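Local coordinates for protein putative glycosyltransferase (GalT1) (Streptococcus parasanguinis, PDB 4PHR) that binds UDP and manganese in a GT-D-fold domain, the N-terminal piece of a longer protein, and probably acts as a glycosyltransferase, at residues I119-I124 with L226-S231; V160-F165 with S231-Y236; G153-S158 with N248-E253. All coordinates share one frame; numbering follows the deposited sequence.

Contact 1: residues I119-I124 with L226-S231; sequences ISRPYI and LGHIDS. With UDP (uridine-5'-diphosphate), chain B.
The beta-phosphate pocket of the UDP site in this GT-D glycosyltransferase domain lies between the loop that follows strand 115-116 and the turn that leads into helix 229-238. The turn is of type II', Leu-226 to Ile-229, closed by Ile-229 N on Leu-226 O, and it sets His-228 at the N-cap position. Two phosphate oxygens, each held by both segments, make the polar join. Ser-120 OG, lodged between its backbone N and carbonyl carbon (chi1 64°), donates to UDP O2B at 2.7 Å. The same oxygen receives the backbone N of His-228 at 2.9 Å along a nearly straight bond (165°). Gly-227 has a positive phi, and a CB there would run into UDP O2B; its CA is already 3.3 Å from UDP O3A. On UDP O1B, His-228 ND1 bonds at 2.8 Å in the plane of its ring, while Arg-121 NH1 arrives at 3.1 Å with a more bent angle of 140°. The arginine chain bends at chi2 and chi3 to get there, so that guanidinium and imidazole run side by side with steeply inclined planes. The two groups and the start of a helix would be expected to stabilise phosphate charge. Second-shell partners can hold them: Glu-232 and Glu-253 form salt bridges with Arg-121, and His-250 NE2 is hydrogen-bonded to His-228 NE2. Over one face of the His-228 ring lies UDP C5'. Behind the phosphate, the backbones come closest at Ser-120 and Ile-229, where Ile-229 CA makes a CA-H...O contact with the buried Ser-120 O. Ile-229, its CG1 anti to the backbone N, crosses the proline ring at about a right angle, its CD1 3.9 Å from Pro-122 CG.

Contact 2: residues V160-F165 with S231-Y236; sequences VGNDLF and SEYEWY
Helix 229-238 of the GT-D domain meets the loop between strands 147-153 and 170-176 through two consecutive helical residues, Tyr-233 and Glu-234, and the loop presents an Asx turn to them. Two direct hydrogen bonds carry the polar part. Tyr-233 OH donates to Asp-163 OD1 over a very short 2.4 Å, on the syn lone pair of the carboxylate; such a length suggests a strong, probably charge-assisted bond, and Lys-140 NZ is a further partner of the hydroxyl. Asp-163 OD1 sits at the edge of the phenol ring, near its plane. The second bond runs from Asn-162 ND2 to Glu-234 OE2, 2.9 Å long and almost straight at 169°. Here the acceptor lies in the amide plane, yet the N-H reaches the carboxylate from above its plane, the two flat groups being 66° apart. The other end of the amide makes the Asx turn: Asn-162 OD1 takes Leu-164 N at 2.9 Å on an in-plane lone pair. Bonds at both ends thus fix the flip of the amide, and Asp-230 OD1 also accepts from ND2. Glu-234 OE2 has a salt bridge to Lys-249.

Water adds to the polar links. One molecule donates to Val-160 O and Glu-234 OE2, and another joins Gly-161 O to Glu-234 OE1.

Apolar packing centres on Tyr-233, whose ring, with CG anti to the backbone N, is directed at the loop. Leu-164 runs antiparallel alongside the ring, placing CB 3.8 Å from Tyr-233 CD2. Its CD1 makes a CH-pi contact over one face, 3.9 Å from the Tyr-233 ring centroid and only 13° off the ring normal.

Contact 3: residues G153-S158 with N248-E253; sequences GATSRS and NKHTAE. With UDP (uridine-5'-diphosphate), chain B.
His-250 N donates to Thr-155 O at 2.9 Å with an angle of 168°, tying the turn after strand 147-153 to the loop after helix 229-238 at the ribose end of the GT-D nucleotide pocket. The N-H stands above the carbonyl plane of Thr-155, not on a lone pair. Ser-156 OG, beside its own backbone N (chi1 -60°), is hydrogen-bonded to UDP O3' at 2.9 Å and also accepts from Gly-153 N, two bonds that would be expected to hold the hydroxyl against the sugar. A water lies between two carbonyls, 2.8 Å from Ser-156 O and 3.0 Å from His-250 O. Lys-249 bends at chi3 to bring NZ to Arg-157 O, a weak bond of 3.3 Å; its stronger partner is Asp-230.

The His-250 ring, with CG anti to the backbone N, turns one face to the ribose, UDP O2' lying 3.5 Å above its plane and over its centre. Asp-257 is hydrogen-bonded to ND1 of the imidazole and would hold its tilt; it also takes Thr-155 OG1. The side chains of Thr-155 and His-250 cross obliquely, their nearest approach being Thr-155 OG1 to His-250 CB at 3.4 Å.

In the fold
Contacts 1 and 3 grip the same UDP at different points, diphosphate and ribose, with centres about 12 Å apart; UDP is also hydrogen-bonded to Arg-33, Pro-177, Ala-181, Gly-206 and Lys-210. They join directly through His-228 NE2 and His-250 NE2, 2.7 Å apart, and through the salt bridge of Arg-121 NH2 to Glu-253 OE1 at 2.6 Å. The manganese ion is about 4 Å from the Arg-121 side chain. Contact 2 stands behind the pocket, sharing Ser-231 and helix 229-238 with contact 1; Glu-232 OE2 meets Arg-121 NE at 2.8 Å. Lys-249 NZ, 2.9 Å from Val-160 O, connects contact 2 to contact 3.

Contact 1: residues I119-I124 with L226-S231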
loop_
_atom_site.group_PDB
_atom_site.type_symbol
_atom_site.label_atom_id
_atom_site.label_comp_id
_atom_site.label_asym_id
_atom_site.label_seq_id
_atom_site.Cartn_x
_atom_site.Cartn_y
_atom_site.Cartn_z
ATOM N N ILE A 119 0.455 -7.098 -1.686
ATOM C CA ILE A 119 -0.026 -7.484 -0.357
ATOM C C ILE A 119 -1.250 -6.649 0.044
ATOM O O ILE A 119 -2.050 -7.081 0.878
ATOM C CB ILE A 119 1.054 -7.439 0.763
ATOM C CG1 ILE A 119 1.626 -6.039 0.947
ATOM C CG2 ILE A 119 2.159 -8.458 0.511
ATOM C CD1 ILE A 119 2.357 -5.868 2.263
ATOM N N SER A 120 -1.414 -5.472 -0.565
ATOM C CA SER A 120 -2.585 -4.634 -0.295
ATOM C C SER A 120 -3.718 -4.927 -1.277
ATOM O O SER A 120 -4.809 -4.385 -1.138
ATOM C CB SER A 120 -2.228 -3.145 -0.371
ATOM O OG SER A 120 -1.823 -2.814 -1.691
ATOM N N ARG A 121 -3.448 -5.789 -2.262
ATOM C CA ARG A 121 -4.358 -6.004 -3.396
ATOM C C ARG A 121 -4.593 -7.504 -3.644
ATOM O O ARG A 121 -4.231 -8.039 -4.692
ATOM C CB ARG A 121 -3.782 -5.346 -4.659
ATOM C CG ARG A 121 -3.273 -3.907 -4.492
ATOM C CD ARG A 121 -4.365 -2.949 -4.037
ATOM N NE ARG A 121 -5.532 -3.038 -4.906
ATOM C CZ ARG A 121 -5.991 -2.049 -5.659
ATOM N NH1 ARG A 121 -5.402 -0.859 -5.644
ATOM N NH2 ARG A 121 -7.064 -2.253 -6.411
ATOM N N PRO A 122 -5.202 -8.194 -2.675
ATOM C CA PRO A 122 -5.202 -9.661 -2.704
ATOM C C PRO A 122 -6.437 -10.293 -3.337
ATOM O O PRO A 122 -6.654 -11.481 -3.115
ATOM C CB PRO A 122 -5.172 -10.032 -1.209
ATOM C CG PRO A 122 -5.135 -8.704 -0.440
ATOM C CD PRO A 122 -5.674 -7.689 -1.380
ATOM N N TYR A 123 -7.234 -9.543 -4.095
ATOM C CA TYR A 123 -8.514 -10.100 -4.536
ATOM C C TYR A 123 -8.988 -9.729 -5.944
ATOM O O TYR A 123 -9.135 -10.604 -6.800
ATOM C CB TYR A 123 -9.609 -9.749 -3.508
ATOM C CG TYR A 123 -11.004 -10.218 -3.892
ATOM C CD1 TYR A 123 -11.374 -11.548 -3.755
ATOM C CD2 TYR A 123 -11.950 -9.324 -4.381
ATOM C CE1 TYR A 123 -12.639 -11.980 -4.111
ATOM C CE2 TYR A 123 -13.219 -9.747 -4.743
ATOM C CZ TYR A 123 -13.558 -11.075 -4.602
ATOM O OH TYR A 123 -14.820 -11.508 -4.955
ATOM N N ILE A 124 -9.251 -8.450 -6.182
ATOM C CA ILE A 124 -10.102 -8.066 -7.316
ATOM C C ILE A 124 -9.506 -8.351 -8.701
ATOM O O ILE A 124 -10.243 -8.660 -9.643
ATOM C CB ILE A 124 -10.580 -6.586 -7.218
ATOM C CG1 ILE A 124 -11.864 -6.371 -8.030
ATOM C CG2 ILE A 124 -9.474 -5.640 -7.640
ATOM C CD1 ILE A 124 -13.073 -7.094 -7.476
ATOM N N LEU A 226 0.008 -0.290 3.839
ATOM C CA LEU A 226 -1.091 -1.176 3.435
ATOM C C LEU A 226 -2.061 -0.600 2.399
ATOM O O LEU A 226 -3.008 -1.278 2.001
ATOM C CB LEU A 226 -1.886 -1.659 4.652
ATOM C CG LEU A 226 -1.201 -2.689 5.563
ATOM C CD1 LEU A 226 -2.101 -3.045 6.743
ATOM C CD2 LEU A 226 -0.820 -3.929 4.763
ATOM N N GLY A 227 -1.847 0.646 1.982
ATOM C CA GLY A 227 -2.553 1.203 0.838
ATOM C C GLY A 227 -4.049 0.945 0.807
ATOM O O GLY A 227 -4.769 1.312 1.733
ATOM N N HIS A 228 -4.505 0.307 -0.270
ATOM C CA HIS A 228 -5.936 0.105 -0.550
ATOM C C HIS A 228 -6.529 -1.185 0.031
ATOM O O HIS A 228 -7.554 -1.688 -0.461
ATOM C CB HIS A 228 -6.185 0.175 -2.062
ATOM C CG HIS A 228 -6.345 1.570 -2.583
ATOM N ND1 HIS A 228 -5.586 2.073 -3.617
ATOM C CD2 HIS A 228 -7.198 2.558 -2.226
ATOM C CE1 HIS A 228 -5.968 3.312 -3.879
ATOM N NE2 HIS A 228 -6.948 3.630 -3.051
ATOM N N ILE A 229 -5.904 -1.729 1.071
ATOM C CA ILE A 229 -6.366 -3.000 1.629
ATOM C C ILE A 229 -7.864 -2.980 1.975
ATOM O O ILE A 229 -8.567 -3.974 1.790
ATOM C CB ILE A 229 -5.529 -3.445 2.868
ATOM C CG1 ILE A 229 -5.907 -4.869 3.273
ATOM C CG2 ILE A 229 -5.680 -2.463 4.027
ATOM C CD1 ILE A 229 -5.632 -5.879 2.182
ATOM N N ASP A 230 -8.376 -1.848 2.451
ATOM C CA ASP A 230 -9.780 -1.803 2.842
ATOM C C ASP A 230 -10.740 -2.034 1.675
ATOM O O ASP A 230 -11.735 -2.752 1.820
ATOM C CB ASP A 230 -10.140 -0.485 3.529
ATOM C CG ASP A 230 -11.595 -0.446 3.956
ATOM O OD1 ASP A 230 -11.903 -0.913 5.079
ATOM O OD2 ASP A 230 -12.434 0.035 3.160
ATOM N N SER A 231 -10.466 -1.402 0.534
ATOM C CA SER A 231 -11.312 -1.584 -0.643
ATOM C C SER A 231 -11.328 -3.041 -1.054
ATOM O O SER A 231 -12.388 -3.599 -1.363
ATOM C CB SER A 231 -10.803 -0.755 -1.827
ATOM O OG SER A 231 -10.916 0.629 -1.571
HETATM N N1 UDP B . -4.328 8.533 0.354
HETATM C C2 UDP B . -4.552 9.575 1.220
HETATM N N3 UDP B . -3.922 10.779 1.018
HETATM C C4 UDP B . -3.062 10.951 -0.040
HETATM C C5 UDP B . -2.828 9.894 -0.919
HETATM C C6 UDP B . -3.590 8.740 -0.775
HETATM O O2 UDP B . -5.335 9.449 2.162
HETATM O O4 UDP B . -2.498 12.044 -0.162
HETATM C "C1'" UDP B . -4.951 7.231 0.640
HETATM C "C2'" UDP B . -6.135 6.776 -0.171
HETATM O "O2'" UDP B . -7.323 7.371 0.307
HETATM C "C3'" UDP B . -6.096 5.286 0.089
HETATM C "C4'" UDP B . -4.607 4.998 0.189
HETATM O "O4'" UDP B . -3.960 6.260 0.371
HETATM O "O3'" UDP B . -6.693 4.997 1.334
HETATM C "C5'" UDP B . -4.077 4.294 -1.054
HETATM O "O5'" UDP B . -2.671 4.132 -0.919
HETATM P PA UDP B . -1.772 3.457 -2.070
HETATM O O1A UDP B . -1.778 4.317 -3.269
HETATM O O2A UDP B . -0.449 3.195 -1.454
HETATM O O3A UDP B . -2.604 2.100 -2.374
HETATM P PB UDP B . -2.297 0.790 -3.293
HETATM O O1B UDP B . -3.167 0.933 -4.496
HETATM O O2B UDP B . -2.720 -0.339 -2.432
HETATM O O3B UDP B . -0.843 0.776 -3.653
#

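Contact 2: residues V160-F165 with S231-Y236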
loop_
_atom_site.group_PDB
_atom_site.type_symbol
_atom_site.label_atom_id
_atom_site.label_comp_id
_atom_site.label_asym_id
_atom_site.label_seq_id
_atom_site.Cartn_x
_atom_site.Cartn_y
_atom_site.Cartn_z
ATOM N N VAL A 160 -13.449 0.561 8.764
ATOM C CA VAL A 160 -14.668 1.139 9.312
ATOM C C VAL A 160 -15.886 0.488 8.667
ATOM O O VAL A 160 -16.028 0.475 7.447
ATOM C CB VAL A 160 -14.707 2.668 9.144
ATOM C CG1 VAL A 160 -16.033 3.220 9.659
ATOM C CG2 VAL A 160 -13.535 3.298 9.884
ATOM N N GLY A 161 -16.756 -0.066 9.498
ATOM C CA GLY A 161 -17.921 -0.776 9.007
ATOM C C GLY A 161 -17.663 -2.206 8.567
ATOM O O GLY A 161 -18.537 -2.836 7.985
ATOM N N ASN A 162 -16.464 -2.718 8.825
ATOM C CA ASN A 162 -16.165 -4.122 8.557
ATOM C C ASN A 162 -15.303 -4.692 9.684
ATOM O O ASN A 162 -14.923 -3.959 10.602
ATOM C CB ASN A 162 -15.525 -4.320 7.165
ATOM C CG ASN A 162 -14.174 -3.643 7.029
ATOM O OD1 ASN A 162 -13.250 -3.932 7.782
ATOM N ND2 ASN A 162 -14.039 -2.775 6.030
ATOM N N ASP A 163 -14.981 -5.980 9.621
ATOM C CA ASP A 163 -14.254 -6.634 10.713
ATOM C C ASP A 163 -12.757 -6.814 10.454
ATOM O O ASP A 163 -12.096 -7.611 11.118
ATOM C CB ASP A 163 -14.907 -7.976 11.088
ATOM C CG ASP A 163 -14.815 -9.010 9.979
ATOM O OD1 ASP A 163 -14.196 -8.721 8.935
ATOM O OD2 ASP A 163 -15.344 -10.127 10.162
ATOM N N LEU A 164 -12.209 -6.061 9.507
ATOM C CA LEU A 164 -10.801 -6.230 9.147
ATOM C C LEU A 164 -9.845 -6.176 10.349
ATOM O O LEU A 164 -8.943 -7.006 10.473
ATOM C CB LEU A 164 -10.392 -5.193 8.105
ATOM C CG LEU A 164 -8.969 -5.281 7.548
ATOM C CD1 LEU A 164 -8.722 -6.638 6.885
ATOM C CD2 LEU A 164 -8.755 -4.147 6.567
ATOM N N PHE A 165 -10.051 -5.206 11.235
ATOM C CA PHE A 165 -9.167 -5.017 12.383
ATOM C C PHE A 165 -9.789 -5.431 13.717
ATOM O O PHE A 165 -9.337 -4.987 14.773
ATOM C CB PHE A 165 -8.719 -3.547 12.476
ATOM C CG PHE A 165 -7.985 -3.054 11.258
ATOM C CD1 PHE A 165 -6.801 -3.639 10.867
ATOM C CD2 PHE A 165 -8.478 -2.002 10.517
ATOM C CE1 PHE A 165 -6.127 -3.197 9.748
ATOM C CE2 PHE A 165 -7.800 -1.539 9.394
ATOM C CZ PHE A 165 -6.626 -2.139 9.012
ATOM N N SER A 231 -10.466 -1.402 0.534
ATOM C CA SER A 231 -11.312 -1.584 -0.643
ATOM C C SER A 231 -11.328 -3.041 -1.054
ATOM O O SER A 231 -12.388 -3.599 -1.363
ATOM C CB SER A 231 -10.803 -0.755 -1.827
ATOM O OG SER A 231 -10.916 0.629 -1.571
ATOM N N GLU A 232 -10.144 -3.650 -1.084
ATOM C CA GLU A 232 -10.018 -5.046 -1.491
ATOM C C GLU A 232 -10.775 -5.961 -0.526
ATOM O O GLU A 232 -11.458 -6.906 -0.944
ATOM C CB GLU A 232 -8.544 -5.431 -1.591
ATOM C CG GLU A 232 -7.841 -4.769 -2.783
ATOM C CD GLU A 232 -7.823 -5.652 -4.023
ATOM O OE1 GLU A 232 -8.407 -6.757 -3.988
ATOM O OE2 GLU A 232 -7.214 -5.245 -5.038
ATOM N N TYR A 233 -10.688 -5.671 0.767
ATOM C CA TYR A 233 -11.391 -6.479 1.747
ATOM C C TYR A 233 -12.904 -6.336 1.580
ATOM O O TYR A 233 -13.635 -7.316 1.661
ATOM C CB TYR A 233 -10.959 -6.120 3.172
ATOM C CG TYR A 233 -11.495 -7.076 4.209
ATOM C CD1 TYR A 233 -11.124 -8.415 4.199
ATOM C CD2 TYR A 233 -12.386 -6.649 5.187
ATOM C CE1 TYR A 233 -11.624 -9.304 5.145
ATOM C CE2 TYR A 233 -12.886 -7.530 6.136
ATOM C CZ TYR A 233 -12.493 -8.851 6.111
ATOM O OH TYR A 233 -12.997 -9.730 7.052
ATOM N N GLU A 234 -13.378 -5.118 1.341
ATOM C CA GLU A 234 -14.813 -4.906 1.131
ATOM C C GLU A 234 -15.296 -5.658 -0.110
ATOM O O GLU A 234 -16.346 -6.300 -0.094
ATOM C CB GLU A 234 -15.127 -3.413 0.985
ATOM C CG GLU A 234 -14.938 -2.599 2.256
ATOM C CD GLU A 234 -16.193 -2.484 3.079
ATOM O OE1 GLU A 234 -17.243 -2.995 2.642
ATOM O OE2 GLU A 234 -16.123 -1.876 4.164
ATOM N N TRP A 235 -14.522 -5.590 -1.191
ATOM C CA TRP A 235 -14.890 -6.313 -2.409
ATOM C C TRP A 235 -14.922 -7.825 -2.154
ATOM O O TRP A 235 -15.835 -8.527 -2.597
ATOM C CB TRP A 235 -13.912 -5.981 -3.534
ATOM C CG TRP A 235 -14.071 -4.608 -4.095
ATOM C CD1 TRP A 235 -15.229 -3.889 -4.189
ATOM C CD2 TRP A 235 -13.041 -3.784 -4.659
ATOM N NE1 TRP A 235 -14.985 -2.676 -4.782
ATOM C CE2 TRP A 235 -13.649 -2.583 -5.074
ATOM C CE3 TRP A 235 -11.661 -3.940 -4.845
ATOM C CZ2 TRP A 235 -12.930 -1.547 -5.663
ATOM C CZ3 TRP A 235 -10.947 -2.908 -5.436
ATOM C CH2 TRP A 235 -11.586 -1.727 -5.840
ATOM N N TYR A 236 -13.920 -8.316 -1.433
ATOM C CA TYR A 236 -13.843 -9.725 -1.067
ATOM C C TYR A 236 -15.060 -10.168 -0.233
ATOM O O TYR A 236 -15.656 -11.220 -0.492
ATOM C CB TYR A 236 -12.528 -10.001 -0.327
ATOM C CG TYR A 236 -12.521 -11.250 0.515
ATOM C CD1 TYR A 236 -12.695 -11.183 1.893
ATOM C CD2 TYR A 236 -12.338 -12.501 -0.064
ATOM C CE1 TYR A 236 -12.693 -12.327 2.668
ATOM C CE2 TYR A 236 -12.335 -13.652 0.705
ATOM C CZ TYR A 236 -12.511 -13.556 2.071
ATOM O OH TYR A 236 -12.504 -14.695 2.844
HETATM O O HOH W 1 -17.968 -0.269 5.420
HETATM O O HOH W 2 -18.918 -3.629 5.022
HETATM O O HOH W 3 -14.290 -12.383 8.760
#

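Contact 3: residues G153-S158 with N248-E253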
loop_
_atom_site.group_PDB
_atom_site.type_symbol
_atom_site.label_atom_id
_atom_site.label_comp_id
_atom_site.label_asym_id
_atom_site.label_seq_id
_atom_site.Cartn_x
_atom_site.Cartn_y
_atom_site.Cartn_z
ATOM N N GLY A 153 -5.861 8.742 5.283
ATOM C CA GLY A 153 -6.536 9.962 4.895
ATOM C C GLY A 153 -7.951 10.033 5.419
ATOM O O GLY A 153 -8.513 9.040 5.892
ATOM N N ALA A 154 -8.548 11.212 5.301
ATOM C CA ALA A 154 -9.881 11.447 5.840
ATOM C C ALA A 154 -10.989 10.600 5.212
ATOM O O ALA A 154 -12.024 10.376 5.843
ATOM C CB ALA A 154 -10.226 12.933 5.753
ATOM N N THR A 155 -10.800 10.159 3.972
ATOM C CA THR A 155 -11.799 9.312 3.308
ATOM C C THR A 155 -11.458 7.813 3.366
ATOM O O THR A 155 -12.280 6.973 2.996
ATOM C CB THR A 155 -12.032 9.727 1.832
ATOM O OG1 THR A 155 -10.811 9.585 1.085
ATOM C CG2 THR A 155 -12.516 11.164 1.755
ATOM N N SER A 156 -10.258 7.475 3.826
ATOM C CA SER A 156 -9.778 6.088 3.816
ATOM C C SER A 156 -10.645 5.175 4.688
ATOM O O SER A 156 -11.095 4.108 4.251
ATOM C CB SER A 156 -8.324 6.022 4.292
ATOM O OG SER A 156 -7.469 6.777 3.455
ATOM N N ARG A 157 -10.860 5.591 5.931
ATOM C CA ARG A 157 -11.732 4.873 6.866
ATOM C C ARG A 157 -11.494 3.362 6.850
ATOM O O ARG A 157 -12.424 2.544 6.747
ATOM C CB ARG A 157 -13.184 5.255 6.602
ATOM C CG ARG A 157 -13.354 6.756 6.777
ATOM C CD ARG A 157 -14.742 7.265 6.544
ATOM N NE ARG A 157 -14.783 8.676 6.916
ATOM C CZ ARG A 157 -15.679 9.208 7.738
ATOM N NH1 ARG A 157 -16.628 8.449 8.260
ATOM N NH2 ARG A 157 -15.629 10.501 8.024
ATOM N N SER A 158 -10.228 2.996 6.981
ATOM C CA SER A 158 -9.823 1.606 6.850
ATOM C C SER A 158 -10.409 0.783 7.989
ATOM O O SER A 158 -10.229 1.101 9.169
ATOM C CB SER A 158 -8.293 1.487 6.833
ATOM O OG SER A 158 -7.724 2.180 5.727
ATOM N N ASN A 248 -19.683 4.835 1.206
ATOM C CA ASN A 248 -19.453 5.456 2.501
ATOM C C ASN A 248 -18.008 5.859 2.770
ATOM O O ASN A 248 -17.686 6.360 3.842
ATOM C CB ASN A 248 -19.978 4.544 3.622
ATOM C CG ASN A 248 -19.298 3.174 3.638
ATOM O OD1 ASN A 248 -18.923 2.637 2.595
ATOM N ND2 ASN A 248 -19.138 2.606 4.830
ATOM N N LYS A 249 -17.135 5.644 1.792
ATOM C CA LYS A 249 -15.722 5.923 1.974
ATOM C C LYS A 249 -15.042 5.924 0.618
ATOM O O LYS A 249 -15.667 5.630 -0.395
ATOM C CB LYS A 249 -15.082 4.865 2.874
ATOM C CG LYS A 249 -15.218 3.454 2.337
ATOM C CD LYS A 249 -14.414 2.438 3.135
ATOM C CE LYS A 249 -15.218 1.867 4.281
ATOM N NZ LYS A 249 -14.497 0.747 4.956
ATOM N N HIS A 250 -13.759 6.255 0.613
ATOM C CA HIS A 250 -12.921 6.152 -0.579
ATOM C C HIS A 250 -12.937 4.735 -1.157
ATOM O O HIS A 250 -12.908 3.764 -0.409
ATOM C CB HIS A 250 -11.485 6.517 -0.181
ATOM C CG HIS A 250 -10.469 6.253 -1.247
ATOM N ND1 HIS A 250 -10.297 7.084 -2.331
ATOM C CD2 HIS A 250 -9.566 5.256 -1.388
ATOM C CE1 HIS A 250 -9.328 6.611 -3.092
ATOM N NE2 HIS A 250 -8.870 5.500 -2.545
ATOM N N THR A 251 -12.962 4.624 -2.482
ATOM C CA THR A 251 -12.812 3.334 -3.146
ATOM C C THR A 251 -11.600 3.336 -4.071
ATOM O O THR A 251 -11.451 4.235 -4.892
ATOM C CB THR A 251 -14.037 2.979 -4.016
ATOM O OG1 THR A 251 -15.239 3.090 -3.247
ATOM C CG2 THR A 251 -13.916 1.553 -4.515
ATOM N N ALA A 252 -10.757 2.309 -3.955
ATOM C CA ALA A 252 -9.624 2.125 -4.863
ATOM C C ALA A 252 -10.063 2.248 -6.319
ATOM O O ALA A 252 -11.087 1.688 -6.712
ATOM C CB ALA A 252 -8.982 0.762 -4.636
ATOM N N GLU A 253 -9.273 2.980 -7.101
ATOM C CA GLU A 253 -9.447 3.157 -8.551
ATOM C C GLU A 253 -10.550 4.130 -8.951
ATOM O O GLU A 253 -10.757 4.405 -10.134
ATOM C CB GLU A 253 -9.576 1.821 -9.288
ATOM C CG GLU A 253 -8.230 1.127 -9.539
ATOM C CD GLU A 253 -7.704 0.381 -8.330
ATOM O OE1 GLU A 253 -8.345 -0.604 -7.916
ATOM O OE2 GLU A 253 -6.647 0.773 -7.794
HETATM N N1 UDP B . -4.328 8.533 0.354
HETATM C C2 UDP B . -4.552 9.575 1.220
HETATM N N3 UDP B . -3.922 10.779 1.018
HETATM C C4 UDP B . -3.062 10.951 -0.040
HETATM C C5 UDP B . -2.828 9.894 -0.919
HETATM C C6 UDP B . -3.590 8.740 -0.775
HETATM O O2 UDP B . -5.335 9.449 2.162
HETATM O O4 UDP B . -2.498 12.044 -0.162
HETATM C "C1'" UDP B . -4.951 7.231 0.640
HETATM C "C2'" UDP B . -6.135 6.776 -0.171
HETATM O "O2'" UDP B . -7.323 7.371 0.307
HETATM C "C3'" UDP B . -6.096 5.286 0.089
HETATM C "C4'" UDP B . -4.607 4.998 0.189
HETATM O "O4'" UDP B . -3.960 6.260 0.371
HETATM O "O3'" UDP B . -6.693 4.997 1.334
HETATM C "C5'" UDP B . -4.077 4.294 -1.054
HETATM O "O5'" UDP B . -2.671 4.132 -0.919
HETATM P PA UDP B . -1.772 3.457 -2.070
HETATM O O1A UDP B . -1.778 4.317 -3.269
HETATM O O2A UDP B . -0.449 3.195 -1.454
HETATM O O3A UDP B . -2.604 2.100 -2.374
HETATM P PB UDP B . -2.297 0.790 -3.293
HETATM O O1B UDP B . -3.167 0.933 -4.496
HETATM O O2B UDP B . -2.720 -0.339 -2.432
HETATM O O3B UDP B . -0.843 0.776 -3.653
HETATM O O HOH W 4 -10.722 3.487 1.583
#